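Local coordinates for protein putative cytochrome P450 154A1 (PDB 1ODO) that belongs to the haem-binding cytochrome P450 family and holds 4-phenyl-1h-imidazole in a pocket beside its haem, at residues E369-F372 with G373-D377. Residues are numbered along the deposited sequence; the frame is centred on the assembly and turned at random.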
ATOM      1  N   GLU A 369       0.357 -16.001 -12.155  1.00 17.29           N
ATOM      2  CA  GLU A 369       0.749 -16.953 -13.188  1.00 18.10           C
ATOM      3  C   GLU A 369       1.070 -18.322 -12.607  1.00 18.55           C
ATOM      4  O   GLU A 369       0.579 -19.344 -13.091  1.00 18.19           O
ATOM      5  CB  GLU A 369       1.961 -16.418 -13.956  1.00 19.88           C
ATOM      6  CG  GLU A 369       2.507 -17.376 -14.999  1.00 26.79           C
ATOM      7  CD  GLU A 369       3.619 -16.765 -15.828  1.00 29.88           C
ATOM      8  OE1 GLU A 369       4.595 -16.255 -15.241  1.00 34.13           O
ATOM      9  OE2 GLU A 369       3.516 -16.801 -17.070  1.00 34.27           O
ATOM     10  N   SER A 370       1.886 -18.337 -11.560  1.00 17.99           N
ATOM     11  CA  SER A 370       2.281 -19.579 -10.908  1.00 18.38           C
ATOM     12  C   SER A 370       1.109 -20.283 -10.227  1.00 18.07           C
ATOM     13  O   SER A 370       0.919 -21.487 -10.393  1.00 17.73           O
ATOM     14  CB  SER A 370       3.385 -19.291  -9.885  1.00 18.95           C
ATOM     15  OG  SER A 370       3.821 -20.476  -9.240  1.00 22.17           O
ATOM     16  N   LEU A 371       0.318 -19.526  -9.471  1.00 17.29           N
ATOM     17  CA  LEU A 371      -0.831 -20.076  -8.763  1.00 17.58           C
ATOM     18  C   LEU A 371      -1.874 -20.722  -9.674  1.00 18.34           C
ATOM     19  O   LEU A 371      -2.225 -21.892  -9.499  1.00 19.03           O
ATOM     20  CB  LEU A 371      -1.500 -18.981  -7.930  1.00 18.23           C
ATOM     21  CG  LEU A 371      -2.722 -19.412  -7.117  1.00 18.67           C
ATOM     22  CD1 LEU A 371      -2.296 -20.401  -6.041  1.00 19.21           C
ATOM     23  CD2 LEU A 371      -3.376 -18.194  -6.483  1.00 17.29           C
ATOM     24  N   PHE A 372      -2.380 -19.967 -10.641  1.00 17.09           N
ATOM     25  CA  PHE A 372      -3.382 -20.516 -11.547  1.00 19.45           C
ATOM     26  C   PHE A 372      -2.787 -21.501 -12.543  1.00 20.41           C
ATOM     27  O   PHE A 372      -3.502 -22.307 -13.137  1.00 21.79           O
ATOM     28  CB  PHE A 372      -4.121 -19.390 -12.276  1.00 17.98           C
ATOM     29  CG  PHE A 372      -5.082 -18.649 -11.398  1.00 18.54           C
ATOM     30  CD1 PHE A 372      -4.662 -17.554 -10.647  1.00 17.45           C
ATOM     31  CD2 PHE A 372      -6.397 -19.086 -11.271  1.00 16.60           C
ATOM     32  CE1 PHE A 372      -5.544 -16.904  -9.775  1.00 18.33           C
ATOM     33  CE2 PHE A 372      -7.284 -18.446 -10.405  1.00 18.02           C
ATOM     34  CZ  PHE A 372      -6.856 -17.352  -9.654  1.00 16.72           C
ATOM     35  N   GLY A 373      -1.472 -21.441 -12.718  1.00 21.61           N
ATOM     36  CA  GLY A 373      -0.819 -22.348 -13.641  1.00 21.69           C
ATOM     37  C   GLY A 373      -0.721 -23.722 -12.996  1.00 23.26           C
ATOM     38  O   GLY A 373      -0.877 -24.747 -13.661  1.00 22.76           O
ATOM     39  N   ARG A 374      -0.480 -23.737 -11.687  1.00 22.24           N
ATOM     40  CA  ARG A 374      -0.357 -24.982 -10.936  1.00 23.21           C
ATOM     41  C   ARG A 374      -1.713 -25.562 -10.542  1.00 23.04           C
ATOM     42  O   ARG A 374      -1.897 -26.779 -10.543  1.00 21.55           O
ATOM     43  CB  ARG A 374       0.472 -24.754  -9.667  1.00 24.68           C
ATOM     44  CG  ARG A 374       0.935 -26.039  -8.990  1.00 28.98           C
ATOM     45  CD  ARG A 374       2.057 -26.685  -9.791  1.00 31.15           C
ATOM     46  NE  ARG A 374       3.251 -25.842  -9.795  1.00 35.24           N
ATOM     47  CZ  ARG A 374       4.118 -25.765  -8.789  1.00 37.09           C
ATOM     48  NH1 ARG A 374       3.938 -26.491  -7.693  1.00 36.65           N
ATOM     49  NH2 ARG A 374       5.160 -24.948  -8.872  1.00 38.63           N
ATOM     50  N   PHE A 375      -2.657 -24.693 -10.196  1.00 22.90           N
ATOM     51  CA  PHE A 375      -3.987 -25.144  -9.800  1.00 24.26           C
ATOM     52  C   PHE A 375      -5.076 -24.531 -10.675  1.00 25.93           C
ATOM     53  O   PHE A 375      -5.726 -23.561 -10.285  1.00 24.99           O
ATOM     54  CB  PHE A 375      -4.261 -24.786  -8.334  1.00 24.00           C
ATOM     55  CG  PHE A 375      -3.164 -25.193  -7.393  1.00 24.04           C
ATOM     56  CD1 PHE A 375      -2.217 -24.267  -6.968  1.00 23.89           C
ATOM     57  CD2 PHE A 375      -3.070 -26.505  -6.941  1.00 24.85           C
ATOM     58  CE1 PHE A 375      -1.190 -24.642  -6.101  1.00 24.79           C
ATOM     59  CE2 PHE A 375      -2.050 -26.892  -6.077  1.00 24.63           C
ATOM     60  CZ  PHE A 375      -1.107 -25.957  -5.655  1.00 25.07           C
ATOM     61  N   PRO A 376      -5.298 -25.098 -11.871  1.00 27.44           N
ATOM     62  CA  PRO A 376      -6.325 -24.576 -12.779  1.00 28.62           C
ATOM     63  C   PRO A 376      -7.747 -24.694 -12.230  1.00 29.58           C
ATOM     64  O   PRO A 376      -8.663 -24.033 -12.722  1.00 32.88           O
ATOM     65  CB  PRO A 376      -6.115 -25.402 -14.045  1.00 29.13           C
ATOM     66  CG  PRO A 376      -5.643 -26.719 -13.503  1.00 28.39           C
ATOM     67  CD  PRO A 376      -4.642 -26.286 -12.445  1.00 27.59           C
ATOM     68  N   ASP A 377      -7.932 -25.532 -11.214  1.00 28.23           N
ATOM     69  CA  ASP A 377      -9.249 -25.718 -10.615  1.00 28.58           C
ATOM     70  C   ASP A 377      -9.418 -24.960  -9.302  1.00 25.98           C
ATOM     71  O   ASP A 377     -10.339 -25.232  -8.535  1.00 25.85           O
ATOM     72  CB  ASP A 377      -9.520 -27.204 -10.373  1.00 31.76           C
ATOM     73  CG  ASP A 377      -9.729 -27.976 -11.662  1.00 35.49           C
ATOM     74  OD1 ASP A 377      -9.949 -29.203 -11.584  1.00 37.91           O
ATOM     75  OD2 ASP A 377      -9.674 -27.359 -12.749  1.00 37.13           O
TER
HETATM   76  O   HOH W   1       3.061 -23.037 -11.520  1.00 30.41           O
HETATM   77  O   HOH W   2       5.499 -22.181 -10.245  1.00 38.64           O
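Glu-369 O takes a weak hydrogen bond from Gly-373 N (3.0 Å), where helix 357-374 is running out. One residue on, Ser-370 O is gripped more firmly: Arg-374 N donates to it at 2.9 Å, a water that accepts from Arg-374 NE donates too, and Gly-373 N adds a weak third bond. A second water lies 2.6 Å from Ser-370 OG and accepts from Arg-374 NH2. Bends at chi2 and chi3 (74° and 65°) fold the arginine chain so that its guanidinium group reaches both waters, while NH1 forms a salt bridge with Asp-127. The last i to i+4 bond comes at Leu-371, whose O receives Phe-375 N at 2.9 Å and 158°, just where Phe-375 leaves helical backbone angles. Leu-371 CD1 meets Phe-375 CD1 at 4.0 Å, the side chains crossing at about a right angle, and Arg-374 CG lies over one face of the Phe-375 ring, toward its rim. Next, Phe-372 O lies 3.6 Å from Pro-376 N, which has no hydrogen to give; the Phe-372 ring packs against Leu-258 and Leu-259 of helix 247-260. Ser-370 and Arg-374 pack on helix 108-131, and Leu-371 on helices 247-260 and 140-145, as the chain heads for strand 379-380.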